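Local coordinates for protein GH3 beta-N-acetylglucosaminidase (Paenibacillaceae, PDB 6K5J) that probably hydrolyses the glycosidic bonds of terminal beta-linked N-acetylglucosamine residues, as a family 3 glycoside hydrolase, at residues I149-Y154 with S483-F488; N102-A107 with A502-P507; L138-N143 with G156-V161; P395-G400 with V454-I459. One frame throughout, in Å; residues are numbered along the deposited sequence.

Contact 1: I149-Y154 with S483-F488; sequences IGVRSY and SARNPF. With NAG (2-acetamido-2-deoxy-beta-D-glucopyranose), chain B.
V151 pushes its two methyls against the bend at R485 and N486. CG1 lies 3.3 Å from R485 O and also touches N486 OD1 and P487 CD, while CG2 faces the arginine side chain, which crosses the valine at about a right angle. From CB, the R485 chain sets out with CG anti to the backbone N (chi1 -164°). CG passes V151 CG2 at 4.1 Å, and the extended run through CD brings NE to 4.2 Å from that same methyl. At the tip NH2 gives a hydrogen to a water 2.9 Å away and another to V403 O, and NH1 pairs with D404 and Y456 OH. The water in turn donates to I149 O at 2.7 Å, bridging the segments.

Residues 149-154 belong to the loop after strand 132-133 of the TIM-barrel domain, whereas 483-488 follow strand 478-483 of the six-stranded mixed sheet, so the contact joins the two folded halves of the enzyme. N486 adds a weak bond, its OD1 taking V151 N at 3.3 Å with an N-H...O angle of 134°.

Next to V151, R152 turns its guanidinium edge to the bound NAG: NH1 reaches the acetamido oxygen O7 at 2.8 Å and 158°, and NH2 bonds O3 weakly at 3.0 Å. R152 NH1 is also held by V148 O, which helps to fix the turn of the guanidinium against the sugar. An alanine here takes away these donors and the salt bridge to E85, which would probably loosen the hold on the acetamido group and leave the E85 charge less balanced.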
loop_
_atom_site.group_PDB
_atom_site.type_symbol
_atom_site.label_atom_id
_atom_site.label_comp_id
_atom_site.label_asym_id
_atom_site.label_seq_id
_atom_site.Cartn_x
_atom_site.Cartn_y
_atom_site.Cartn_z
ATOM N N ILE A 149 -7.880 -4.441 0.428
ATOM C CA ILE A 149 -6.830 -4.427 1.447
ATOM C C ILE A 149 -5.987 -5.697 1.321
ATOM O O ILE A 149 -4.906 -5.668 0.723
ATOM C CB ILE A 149 -7.438 -4.251 2.853
ATOM C CG1 ILE A 149 -8.310 -2.988 2.892
ATOM C CG2 ILE A 149 -6.334 -4.190 3.945
ATOM C CD1 ILE A 149 -7.579 -1.670 2.491
ATOM N N GLY A 150 -6.468 -6.823 1.854
ATOM C CA GLY A 150 -5.727 -8.071 1.678
ATOM C C GLY A 150 -4.361 -7.981 2.335
ATOM O O GLY A 150 -4.243 -7.551 3.488
ATOM N N VAL A 151 -3.296 -8.318 1.588
ATOM C CA VAL A 151 -1.948 -8.340 2.177
ATOM C C VAL A 151 -1.423 -6.943 2.502
ATOM O O VAL A 151 -0.326 -6.798 3.058
ATOM C CB VAL A 151 -0.934 -9.065 1.270
ATOM C CG1 VAL A 151 -1.340 -10.530 1.047
ATOM C CG2 VAL A 151 -0.760 -8.321 -0.059
ATOM N N ARG A 152 -2.177 -5.901 2.146
ATOM C CA ARG A 152 -1.801 -4.558 2.580
ATOM C C ARG A 152 -2.027 -4.333 4.072
ATOM O O ARG A 152 -1.542 -3.333 4.608
ATOM C CB ARG A 152 -2.580 -3.508 1.781
ATOM C CG ARG A 152 -2.246 -3.495 0.304
ATOM C CD ARG A 152 -3.278 -2.683 -0.463
ATOM N NE ARG A 152 -3.124 -1.262 -0.198
ATOM C CZ ARG A 152 -4.047 -0.340 -0.456
ATOM N NH1 ARG A 152 -5.219 -0.691 -0.958
ATOM N NH2 ARG A 152 -3.790 0.939 -0.218
ATOM N N SER A 153 -2.737 -5.231 4.748
ATOM C CA SER A 153 -2.941 -5.189 6.188
ATOM C C SER A 153 -1.951 -6.122 6.873
ATOM O O SER A 153 -1.617 -7.179 6.337
ATOM C CB SER A 153 -4.371 -5.620 6.540
ATOM O OG SER A 153 -4.469 -5.998 7.904
ATOM N N TYR A 154 -1.486 -5.737 8.075
ATOM C CA TYR A 154 -0.633 -6.658 8.835
ATOM C C TYR A 154 -1.379 -7.939 9.209
ATOM O O TYR A 154 -0.766 -9.005 9.316
ATOM C CB TYR A 154 -0.104 -6.009 10.117
ATOM C CG TYR A 154 0.706 -4.754 9.929
ATOM C CD1 TYR A 154 1.994 -4.797 9.396
ATOM C CD2 TYR A 154 0.182 -3.521 10.297
ATOM C CE1 TYR A 154 2.739 -3.637 9.236
ATOM C CE2 TYR A 154 0.912 -2.363 10.137
ATOM C CZ TYR A 154 2.181 -2.421 9.612
ATOM O OH TYR A 154 2.886 -1.258 9.449
ATOM N N SER A 483 1.130 -19.416 -2.046
ATOM C CA SER A 483 0.439 -18.195 -2.427
ATOM C C SER A 483 1.388 -17.016 -2.286
ATOM O O SER A 483 2.064 -16.869 -1.258
ATOM C CB SER A 483 -0.820 -17.985 -1.577
ATOM O OG SER A 483 -0.544 -18.121 -0.190
ATOM N N ALA A 484 1.447 -16.188 -3.327
ATOM C CA ALA A 484 2.304 -15.008 -3.357
ATOM C C ALA A 484 1.501 -13.714 -3.342
ATOM O O ALA A 484 2.059 -12.637 -3.596
ATOM C CB ALA A 484 3.222 -15.044 -4.582
ATOM N N ARG A 485 0.199 -13.792 -3.084
ATOM C CA ARG A 485 -0.509 -12.608 -2.630
ATOM C C ARG A 485 -1.424 -13.006 -1.471
ATOM O O ARG A 485 -0.912 -13.426 -0.429
ATOM C CB ARG A 485 -1.247 -11.912 -3.781
ATOM C CG ARG A 485 -1.635 -10.486 -3.376
ATOM C CD ARG A 485 -1.783 -9.507 -4.536
ATOM N NE ARG A 485 -2.180 -8.204 -3.999
ATOM C CZ ARG A 485 -1.791 -7.021 -4.475
ATOM N NH1 ARG A 485 -0.991 -6.943 -5.533
ATOM N NH2 ARG A 485 -2.209 -5.907 -3.885
ATOM N N ASN A 486 -2.747 -12.883 -1.598
ATOM C CA ASN A 486 -3.592 -13.163 -0.437
ATOM C C ASN A 486 -3.460 -14.631 -0.037
ATOM O O ASN A 486 -3.495 -15.516 -0.901
ATOM C CB ASN A 486 -5.066 -12.840 -0.710
ATOM C CG ASN A 486 -5.337 -11.341 -0.782
ATOM O OD1 ASN A 486 -4.436 -10.523 -0.606
ATOM N ND2 ASN A 486 -6.584 -10.981 -1.056
ATOM N N PRO A 487 -3.326 -14.931 1.262
ATOM C CA PRO A 487 -3.218 -16.332 1.689
ATOM C C PRO A 487 -4.541 -17.068 1.651
ATOM O O PRO A 487 -4.551 -18.293 1.825
ATOM C CB PRO A 487 -2.697 -16.216 3.127
ATOM C CG PRO A 487 -3.326 -14.927 3.625
ATOM C CD PRO A 487 -3.285 -13.999 2.405
ATOM N N PHE A 488 -5.644 -16.365 1.398
ATOM C CA PHE A 488 -6.976 -16.956 1.419
ATOM C C PHE A 488 -7.263 -17.809 0.188
ATOM O O PHE A 488 -8.341 -18.414 0.106
ATOM C CB PHE A 488 -8.003 -15.830 1.587
ATOM C CG PHE A 488 -7.576 -14.799 2.613
ATOM C CD1 PHE A 488 -7.342 -15.177 3.930
ATOM C CD2 PHE A 488 -7.359 -13.477 2.253
ATOM C CE1 PHE A 488 -6.923 -14.239 4.888
ATOM C CE2 PHE A 488 -6.941 -12.533 3.201
ATOM C CZ PHE A 488 -6.718 -12.914 4.509
HETATM C C1 NAG B . -6.387 5.375 -3.151
HETATM C C2 NAG B . -5.941 4.327 -2.099
HETATM C C3 NAG B . -4.952 4.934 -1.088
HETATM C C4 NAG B . -3.841 5.703 -1.789
HETATM C C5 NAG B . -4.458 6.737 -2.715
HETATM C C6 NAG B . -3.444 7.566 -3.472
HETATM C C7 NAG B . -7.342 2.497 -1.211
HETATM C C8 NAG B . -8.594 2.162 -0.448
HETATM N N2 NAG B . -7.108 3.799 -1.405
HETATM O O1 NAG B . -7.027 4.702 -4.183
HETATM O O3 NAG B . -4.384 3.903 -0.285
HETATM O O4 NAG B . -3.011 6.351 -0.832
HETATM O O5 NAG B . -5.242 6.046 -3.693
HETATM O O6 NAG B . -2.768 6.791 -4.454
HETATM O O7 NAG B . -6.569 1.628 -1.612
HETATM O O HOH W 1 -4.430 -5.780 -1.968
#

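Contact 2: N102-A107 with A502-P507; sequences NMALGA and AYENTP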
loop_
_atom_site.group_PDB
_atom_site.type_symbol
_atom_site.label_atom_id
_atom_site.label_comp_id
_atom_site.label_asym_id
_atom_site.label_seq_id
_atom_site.Cartn_x
_atom_site.Cartn_y
_atom_site.Cartn_z
ATOM N N ASN A 102 2.982 -5.517 4.449
ATOM C CA ASN A 102 2.384 -5.561 5.779
ATOM C C ASN A 102 2.047 -6.984 6.204
ATOM O O ASN A 102 2.436 -7.417 7.291
ATOM C CB ASN A 102 1.151 -4.659 5.830
ATOM C CG ASN A 102 1.517 -3.210 6.069
ATOM O OD1 ASN A 102 2.679 -2.812 5.893
ATOM N ND2 ASN A 102 0.540 -2.419 6.492
ATOM N N MET A 103 1.322 -7.736 5.374
ATOM C CA MET A 103 0.904 -9.040 5.875
ATOM C C MET A 103 2.083 -10.005 5.982
ATOM O O MET A 103 2.087 -10.872 6.860
ATOM C CB MET A 103 -0.218 -9.643 5.023
ATOM C CG MET A 103 -0.878 -10.843 5.744
ATOM S SD MET A 103 -2.439 -11.398 5.020
ATOM C CE MET A 103 -3.508 -10.033 5.515
ATOM N N ALA A 104 3.108 -9.847 5.138
ATOM C CA ALA A 104 4.337 -10.610 5.343
ATOM C C ALA A 104 4.958 -10.278 6.698
ATOM O O ALA A 104 5.395 -11.176 7.434
ATOM C CB ALA A 104 5.324 -10.328 4.206
ATOM N N LEU A 105 4.970 -8.995 7.065
ATOM C CA LEU A 105 5.492 -8.607 8.373
ATOM C C LEU A 105 4.612 -9.144 9.499
ATOM O O LEU A 105 5.119 -9.557 10.547
ATOM C CB LEU A 105 5.604 -7.079 8.462
ATOM C CG LEU A 105 6.745 -6.435 7.653
ATOM C CD1 LEU A 105 6.507 -4.929 7.451
ATOM C CD2 LEU A 105 8.089 -6.683 8.344
ATOM N N GLY A 106 3.290 -9.130 9.303
ATOM C CA GLY A 106 2.386 -9.663 10.317
ATOM C C GLY A 106 2.611 -11.138 10.594
ATOM O O GLY A 106 2.557 -11.577 11.748
ATOM N N ALA A 107 2.873 -11.924 9.543
ATOM C CA ALA A 107 3.128 -13.354 9.734
ATOM C C ALA A 107 4.438 -13.612 10.466
ATOM O O ALA A 107 4.566 -14.629 11.157
ATOM C CB ALA A 107 3.145 -14.084 8.393
ATOM N N ALA A 502 3.233 -16.888 1.274
ATOM C CA ALA A 502 4.336 -15.936 1.285
ATOM C C ALA A 502 3.887 -14.484 1.344
ATOM O O ALA A 502 4.729 -13.607 1.587
ATOM C CB ALA A 502 5.233 -16.130 0.048
ATOM N N TYR A 503 2.606 -14.200 1.106
ATOM C CA TYR A 503 1.969 -12.888 1.255
ATOM C C TYR A 503 2.448 -11.851 0.243
ATOM O O TYR A 503 2.009 -10.687 0.307
ATOM C CB TYR A 503 2.145 -12.331 2.682
ATOM C CG TYR A 503 1.823 -13.360 3.743
ATOM C CD1 TYR A 503 0.506 -13.626 4.097
ATOM C CD2 TYR A 503 2.834 -14.102 4.361
ATOM C CE1 TYR A 503 0.196 -14.579 5.054
ATOM C CE2 TYR A 503 2.532 -15.064 5.314
ATOM C CZ TYR A 503 1.210 -15.288 5.662
ATOM O OH TYR A 503 0.898 -16.240 6.613
ATOM N N GLU A 504 3.326 -12.216 -0.686
ATOM C CA GLU A 504 3.869 -11.285 -1.672
ATOM C C GLU A 504 4.785 -12.087 -2.589
ATOM O O GLU A 504 5.142 -13.231 -2.290
ATOM C CB GLU A 504 4.626 -10.120 -1.026
ATOM C CG GLU A 504 5.769 -10.571 -0.151
ATOM C CD GLU A 504 6.329 -9.447 0.686
ATOM O OE1 GLU A 504 5.551 -8.568 1.122
ATOM O OE2 GLU A 504 7.557 -9.447 0.900
ATOM N N ASN A 505 5.156 -11.478 -3.722
ATOM C CA ASN A 505 6.079 -12.096 -4.672
ATOM C C ASN A 505 7.399 -11.332 -4.764
ATOM O O ASN A 505 8.050 -11.323 -5.813
ATOM C CB ASN A 505 5.430 -12.231 -6.053
ATOM C CG ASN A 505 5.171 -10.890 -6.723
ATOM O OD1 ASN A 505 5.364 -9.838 -6.128
ATOM N ND2 ASN A 505 4.720 -10.931 -7.977
ATOM N N THR A 506 7.794 -10.677 -3.673
ATOM C CA THR A 506 9.029 -9.907 -3.614
ATOM C C THR A 506 10.252 -10.812 -3.742
ATOM O O THR A 506 10.165 -12.020 -3.511
ATOM C CB THR A 506 9.118 -9.171 -2.283
ATOM O OG1 THR A 506 9.079 -10.134 -1.220
ATOM C CG2 THR A 506 7.964 -8.192 -2.122
ATOM N N PRO A 507 11.420 -10.238 -4.069
ATOM C CA PRO A 507 12.634 -11.067 -4.121
ATOM C C PRO A 507 12.908 -11.814 -2.828
ATOM O O PRO A 507 13.196 -13.015 -2.865
ATOM C CB PRO A 507 13.735 -10.044 -4.445
ATOM C CG PRO A 507 13.031 -8.992 -5.242
ATOM C CD PRO A 507 11.668 -8.871 -4.575
HETATM O O HOH W 2 2.847 -8.652 2.136
#
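The N-terminal turns of helix 102-108, on the barrel side, receive Y503 and E504 from the loop between strand 499-501 and helix 507-517 of the mixed-sheet domain. The Y503 ring spans the helix surface between M103 and A107. M103 CG packs on ring atom CD1 at 3.5 Å, with the methionine chain crossing the tyrosine at about a right angle. Its SD stands 4.9 Å from the Y503 ring centroid, 66° off the normal, which makes an oblique Met-aromatic contact. On the next turn A107 CB presses tightly on Y503 CE2 at 3.3 Å, and M103 O lies over one ring face, offset toward the rim. The hydroxyl is paired with T374 OG1.

E504 starts with CG between its backbone N and carbonyl carbon (chi1 58°), then extends until OE1 meets A104 CB at 3.6 Å. A water fills the corner: it accepts from A104 N at 3.2 Å and donates to Y503 O at 2.9 Å and to E504 OE1 at 2.9 Å. T506 OG1 donates to E504 OE2 at 2.7 Å from above the carboxylate plane, while capping A509 N at the start of helix 507-517.

OE1 also accepts from G101 N. With G101 N, the water and T506 OG1 gripping the buried carboxylate, the nearby helix starts would probably favour its negative charge.

Contact 3: L138-N143 with G156-V161; sequences LDINNN and GTAELV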
loop_
_atom_site.group_PDB
_atom_site.type_symbol
_atom_site.label_atom_id
_atom_site.label_comp_id
_atom_site.label_asym_id
_atom_site.label_seq_id
_atom_site.Cartn_x
_atom_site.Cartn_y
_atom_site.Cartn_z
ATOM N N LEU A 138 -3.298 0.878 8.591
ATOM C CA LEU A 138 -3.720 0.286 9.851
ATOM C C LEU A 138 -5.044 -0.447 9.704
ATOM O O LEU A 138 -5.726 -0.705 10.705
ATOM C CB LEU A 138 -3.822 1.358 10.944
ATOM C CG LEU A 138 -2.506 2.059 11.299
ATOM C CD1 LEU A 138 -2.716 2.968 12.519
ATOM C CD2 LEU A 138 -1.399 1.033 11.570
ATOM N N ASP A 139 -5.431 -0.770 8.474
ATOM C CA ASP A 139 -6.637 -1.558 8.272
ATOM C C ASP A 139 -6.428 -2.971 8.805
ATOM O O ASP A 139 -5.330 -3.529 8.735
ATOM C CB ASP A 139 -7.015 -1.580 6.793
ATOM C CG ASP A 139 -7.109 -0.179 6.190
ATOM O OD1 ASP A 139 -7.915 0.641 6.688
ATOM O OD2 ASP A 139 -6.378 0.104 5.219
ATOM N N ILE A 140 -7.493 -3.538 9.367
ATOM C CA ILE A 140 -7.464 -4.863 9.978
ATOM C C ILE A 140 -8.270 -5.781 9.069
ATOM O O ILE A 140 -9.503 -5.674 9.000
ATOM C CB ILE A 140 -8.032 -4.851 11.409
ATOM C CG1 ILE A 140 -7.230 -3.911 12.312
ATOM C CG2 ILE A 140 -8.021 -6.261 12.008
ATOM C CD1 ILE A 140 -8.014 -3.419 13.548
ATOM N N ASN A 141 -7.583 -6.675 8.355
ATOM C CA ASN A 141 -8.227 -7.499 7.329
ATOM C C ASN A 141 -8.856 -8.728 7.984
ATOM O O ASN A 141 -8.347 -9.848 7.918
ATOM C CB ASN A 141 -7.229 -7.896 6.248
ATOM C CG ASN A 141 -7.903 -8.241 4.936
ATOM O OD1 ASN A 141 -8.136 -7.369 4.095
ATOM N ND2 ASN A 141 -8.214 -9.520 4.748
ATOM N N ASN A 142 -9.980 -8.487 8.658
ATOM C CA ASN A 142 -10.761 -9.535 9.307
ATOM C C ASN A 142 -11.764 -10.182 8.359
ATOM O O ASN A 142 -12.490 -11.092 8.771
ATOM C CB ASN A 142 -11.513 -8.959 10.506
ATOM C CG ASN A 142 -12.524 -7.932 10.085
ATOM O OD1 ASN A 142 -12.165 -6.905 9.521
ATOM N ND2 ASN A 142 -13.802 -8.221 10.301
ATOM N N ASN A 143 -11.840 -9.709 7.121
ATOM C CA ASN A 143 -12.710 -10.286 6.097
ATOM C C ASN A 143 -11.855 -10.863 4.979
ATOM O O ASN A 143 -11.248 -10.091 4.213
ATOM C CB ASN A 143 -13.656 -9.223 5.540
ATOM C CG ASN A 143 -14.551 -9.755 4.438
ATOM O OD1 ASN A 143 -14.587 -10.961 4.168
ATOM N ND2 ASN A 143 -15.301 -8.862 3.813
ATOM N N GLY A 156 -5.415 -9.716 10.956
ATOM C CA GLY A 156 -6.812 -9.672 11.334
ATOM C C GLY A 156 -7.125 -9.346 12.780
ATOM O O GLY A 156 -8.295 -9.434 13.172
ATOM N N THR A 157 -6.144 -8.949 13.587
ATOM C CA THR A 157 -6.430 -8.547 14.957
ATOM C C THR A 157 -5.955 -7.124 15.196
ATOM O O THR A 157 -4.945 -6.686 14.637
ATOM C CB THR A 157 -5.773 -9.466 15.990
ATOM O OG1 THR A 157 -4.355 -9.449 15.814
ATOM C CG2 THR A 157 -6.305 -10.885 15.870
ATOM N N ALA A 158 -6.698 -6.412 16.046
ATOM C CA ALA A 158 -6.299 -5.063 16.421
ATOM C C ALA A 158 -4.936 -5.061 17.099
ATOM O O ALA A 158 -4.127 -4.153 16.878
ATOM C CB ALA A 158 -7.351 -4.443 17.342
ATOM N N GLU A 159 -4.660 -6.077 17.924
ATOM C CA GLU A 159 -3.409 -6.101 18.677
ATOM C C GLU A 159 -2.201 -6.166 17.748
ATOM O O GLU A 159 -1.228 -5.423 17.922
ATOM C CB GLU A 159 -3.404 -7.284 19.644
ATOM C CG GLU A 159 -2.255 -7.261 20.633
ATOM C CD GLU A 159 -0.990 -7.933 20.114
ATOM O OE1 GLU A 159 -1.050 -8.677 19.104
ATOM O OE2 GLU A 159 0.079 -7.714 20.727
ATOM N N LEU A 160 -2.237 -7.070 16.767
ATOM C CA LEU A 160 -1.101 -7.223 15.861
ATOM C C LEU A 160 -0.911 -5.978 15.004
ATOM O O LEU A 160 0.213 -5.486 14.847
ATOM C CB LEU A 160 -1.300 -8.452 14.974
ATOM C CG LEU A 160 -0.179 -8.666 13.950
ATOM C CD1 LEU A 160 1.080 -9.125 14.657
ATOM C CD2 LEU A 160 -0.607 -9.665 12.871
ATOM N N VAL A 161 -2.006 -5.455 14.446
ATOM C CA VAL A 161 -1.930 -4.270 13.590
ATOM C C VAL A 161 -1.435 -3.063 14.377
ATOM O O VAL A 161 -0.609 -2.285 13.885
ATOM C CB VAL A 161 -3.297 -4.012 12.924
ATOM C CG1 VAL A 161 -3.350 -2.628 12.281
ATOM C CG2 VAL A 161 -3.586 -5.084 11.869
#
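I140 is the bump here, and the start of helix 158-174 supplies the hollow. The branches of I140 spread over three parts of 156-161. CG2, anti to the backbone N, presses into the G156 peptide, 3.3 Å from G156 C. CD1 rides over the first helical residue, 3.7 Å from A158 CA and 4.0 Å from A158 CB. CG1 closes the row against V161 CG2 at 3.9 Å, the two side chains slanting across one another. The other V161 methyl, CG1, fits beside the backbone of L138, 3.4 Å from L138 O, and L138 CD2 flanks it at 4.2 Å. At the far end N141 O lies 3.7 Å from G156 CA.

An alanine at I140 would probably open a gap between G156, A158 and V161 and let the helix start shift against the loop. P215 of helix 213-222 touches both I140 and V161, so the apolar patch continues onto helix 213-222. T157 N-caps helix 158-174 through a weak bond from L160 N to its OG1.

The side chains that meet are apolar, packing on each other and on backbone, without a hydrogen bond between the segments; the polar ends of the loop turn to other partners. D139 OD2 bonds S137 OG and H183 ND1, and H183 in turn bonds the bound NAG through NE2. The apolar packing holds one side of a loop whose D139 probably helps to orient this sugar-bonding histidine.

Contact 4: P395-G400 with V454-I459; sequences PEVRVG and VSYNAI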
loop_
_atom_site.group_PDB
_atom_site.type_symbol
_atom_site.label_atom_id
_atom_site.label_comp_id
_atom_site.label_asym_id
_atom_site.label_seq_id
_atom_site.Cartn_x
_atom_site.Cartn_y
_atom_site.Cartn_z
ATOM N N PRO A 395 2.972 -16.820 -11.803
ATOM C CA PRO A 395 1.934 -15.917 -12.304
ATOM C C PRO A 395 2.444 -14.499 -12.492
ATOM O O PRO A 395 3.302 -14.012 -11.758
ATOM C CB PRO A 395 0.885 -15.971 -11.185
ATOM C CG PRO A 395 1.743 -16.069 -9.920
ATOM C CD PRO A 395 2.986 -16.880 -10.326
ATOM N N GLU A 396 1.899 -13.824 -13.502
ATOM C CA GLU A 396 2.252 -12.430 -13.738
ATOM C C GLU A 396 0.980 -11.633 -13.980
ATOM O O GLU A 396 0.060 -12.099 -14.662
ATOM C CB GLU A 396 3.231 -12.265 -14.925
ATOM C CG GLU A 396 2.656 -12.633 -16.281
ATOM C CD GLU A 396 3.539 -12.218 -17.459
ATOM O OE1 GLU A 396 4.675 -11.734 -17.242
ATOM O OE2 GLU A 396 3.081 -12.383 -18.614
ATOM N N VAL A 397 0.919 -10.448 -13.372
ATOM C CA VAL A 397 -0.191 -9.535 -13.607
ATOM C C VAL A 397 -0.034 -8.927 -14.994
ATOM O O VAL A 397 1.038 -8.421 -15.352
ATOM C CB VAL A 397 -0.238 -8.454 -12.516
ATOM C CG1 VAL A 397 -1.296 -7.396 -12.847
ATOM C CG2 VAL A 397 -0.524 -9.083 -11.154
ATOM N N ARG A 398 -1.093 -8.996 -15.794
ATOM C CA ARG A 398 -1.042 -8.480 -17.154
ATOM C C ARG A 398 -1.961 -7.294 -17.388
ATOM O O ARG A 398 -1.626 -6.427 -18.195
ATOM C CB ARG A 398 -1.372 -9.597 -18.145
ATOM C CG ARG A 398 -0.368 -10.716 -18.042
ATOM C CD ARG A 398 -0.602 -11.809 -19.036
ATOM N NE ARG A 398 0.559 -12.687 -19.081
ATOM C CZ ARG A 398 0.515 -13.948 -19.480
ATOM N NH1 ARG A 398 -0.641 -14.479 -19.871
ATOM N NH2 ARG A 398 1.627 -14.671 -19.484
ATOM N N VAL A 399 -3.097 -7.230 -16.696
ATOM C CA VAL A 399 -3.964 -6.053 -16.680
ATOM C C VAL A 399 -3.932 -5.479 -15.270
ATOM O O VAL A 399 -4.374 -6.128 -14.313
ATOM C CB VAL A 399 -5.399 -6.387 -17.125
ATOM C CG1 VAL A 399 -5.917 -7.649 -16.428
ATOM C CG2 VAL A 399 -6.326 -5.198 -16.866
ATOM N N GLY A 400 -3.398 -4.271 -15.136
ATOM C CA GLY A 400 -3.085 -3.721 -13.840
ATOM C C GLY A 400 -4.058 -2.671 -13.333
ATOM O O GLY A 400 -4.859 -2.111 -14.080
ATOM N N VAL A 454 2.964 -21.266 -7.848
ATOM C CA VAL A 454 2.848 -20.021 -7.105
ATOM C C VAL A 454 1.491 -19.426 -7.472
ATOM O O VAL A 454 1.251 -19.074 -8.630
ATOM C CB VAL A 454 4.001 -19.065 -7.426
ATOM C CG1 VAL A 454 3.818 -17.759 -6.680
ATOM C CG2 VAL A 454 5.334 -19.692 -7.035
ATOM N N SER A 455 0.577 -19.365 -6.503
ATOM C CA SER A 455 -0.724 -18.774 -6.771
ATOM C C SER A 455 -0.694 -17.274 -6.475
ATOM O O SER A 455 0.154 -16.770 -5.737
ATOM C CB SER A 455 -1.832 -19.469 -5.965
ATOM O OG SER A 455 -1.760 -19.189 -4.575
ATOM N N TYR A 456 -1.625 -16.556 -7.094
ATOM C CA TYR A 456 -1.676 -15.101 -6.969
ATOM C C TYR A 456 -3.152 -14.713 -6.994
ATOM O O TYR A 456 -3.754 -14.609 -8.066
ATOM C CB TYR A 456 -0.875 -14.433 -8.083
ATOM C CG TYR A 456 -0.721 -12.929 -7.967
ATOM C CD1 TYR A 456 -1.794 -12.080 -8.198
ATOM C CD2 TYR A 456 0.507 -12.358 -7.650
ATOM C CE1 TYR A 456 -1.654 -10.700 -8.097
ATOM C CE2 TYR A 456 0.655 -10.978 -7.560
ATOM C CZ TYR A 456 -0.424 -10.161 -7.785
ATOM O OH TYR A 456 -0.276 -8.795 -7.695
ATOM N N ASN A 457 -3.731 -14.546 -5.806
ATOM C CA ASN A 457 -5.161 -14.283 -5.644
ATOM C C ASN A 457 -6.006 -15.248 -6.480
ATOM O O ASN A 457 -6.957 -14.856 -7.157
ATOM C CB ASN A 457 -5.486 -12.823 -5.974
ATOM C CG ASN A 457 -5.075 -11.877 -4.857
ATOM O OD1 ASN A 457 -4.590 -12.314 -3.810
ATOM N ND2 ASN A 457 -5.259 -10.584 -5.074
ATOM N N ALA A 458 -5.654 -16.536 -6.401
ATOM C CA ALA A 458 -6.472 -17.588 -7.006
ATOM C C ALA A 458 -7.913 -17.551 -6.503
ATOM O O ALA A 458 -8.834 -17.974 -7.217
ATOM C CB ALA A 458 -5.849 -18.957 -6.716
ATOM N N ILE A 459 -8.127 -17.067 -5.277
ATOM C CA ILE A 459 -9.476 -16.914 -4.740
ATOM C C ILE A 459 -10.324 -15.952 -5.573
ATOM O O ILE A 459 -11.556 -16.046 -5.563
ATOM C CB ILE A 459 -9.404 -16.461 -3.265
ATOM C CG1 ILE A 459 -10.811 -16.392 -2.663
ATOM C CG2 ILE A 459 -8.699 -15.096 -3.152
ATOM C CD1 ILE A 459 -10.918 -16.851 -1.259
#
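P395 lays its ring across V454 at about a right angle and slants over the root of Y456. CD comes 3.3 Å from V454 O and 3.8 Å from V454 CB. A proline has no N-H to offer, so carbon rather than a donor meets that carbonyl. CG touches Y456 CB at 3.6 Å.

Beyond CB the tyrosine heads for the other valine. CG is set anti to the backbone N (chi1 -173°), and the far end of the ring lies by V397, whose side chain crosses it at about a right angle. A single methyl does the touching: V397 CG2 lies 3.5 Å from Y456 CZ and 3.5 Å from Y456 OH, approaching the ring obliquely. The polar partner of the hydroxyl is R485.

E396, whose CB points away, gives OE2 to both NE and NH2 of R398 in a side-on salt bridge, NE at 2.6 Å; R398 NH1 goes on to E437.

The segments take in the last residues of the neighbouring parallel strands 390-396 and 450-455 and the loops that follow. These strands belong to the six-stranded mixed sheet, consistent with the alpha/beta sandwich domain that follows the barrel in many family 3 hydrolases.

In the fold
Contact 1 is the hub. Its centre lies 7 Å from that of contact 2 and 12 Å from those of contacts 3 and 4, whereas the centres of contacts 3 and 4 are 24 Å apart. Backbone bonds link it to contacts 2 and 4: V151 O to M103 N at 3.0 Å and A484 N to S455 O at 2.8 Å. Toward contact 3, S153 OG meets D139 O at 2.7 Å. The side chain of D139 is about 6 Å from the bound NAG. The side chain of Y456 is about 14 Å from the bound NAG. Contacts 1 and 2 both join the barrel to the mixed-sheet domain; of the two, contact 1 reaches the sugar, through R152.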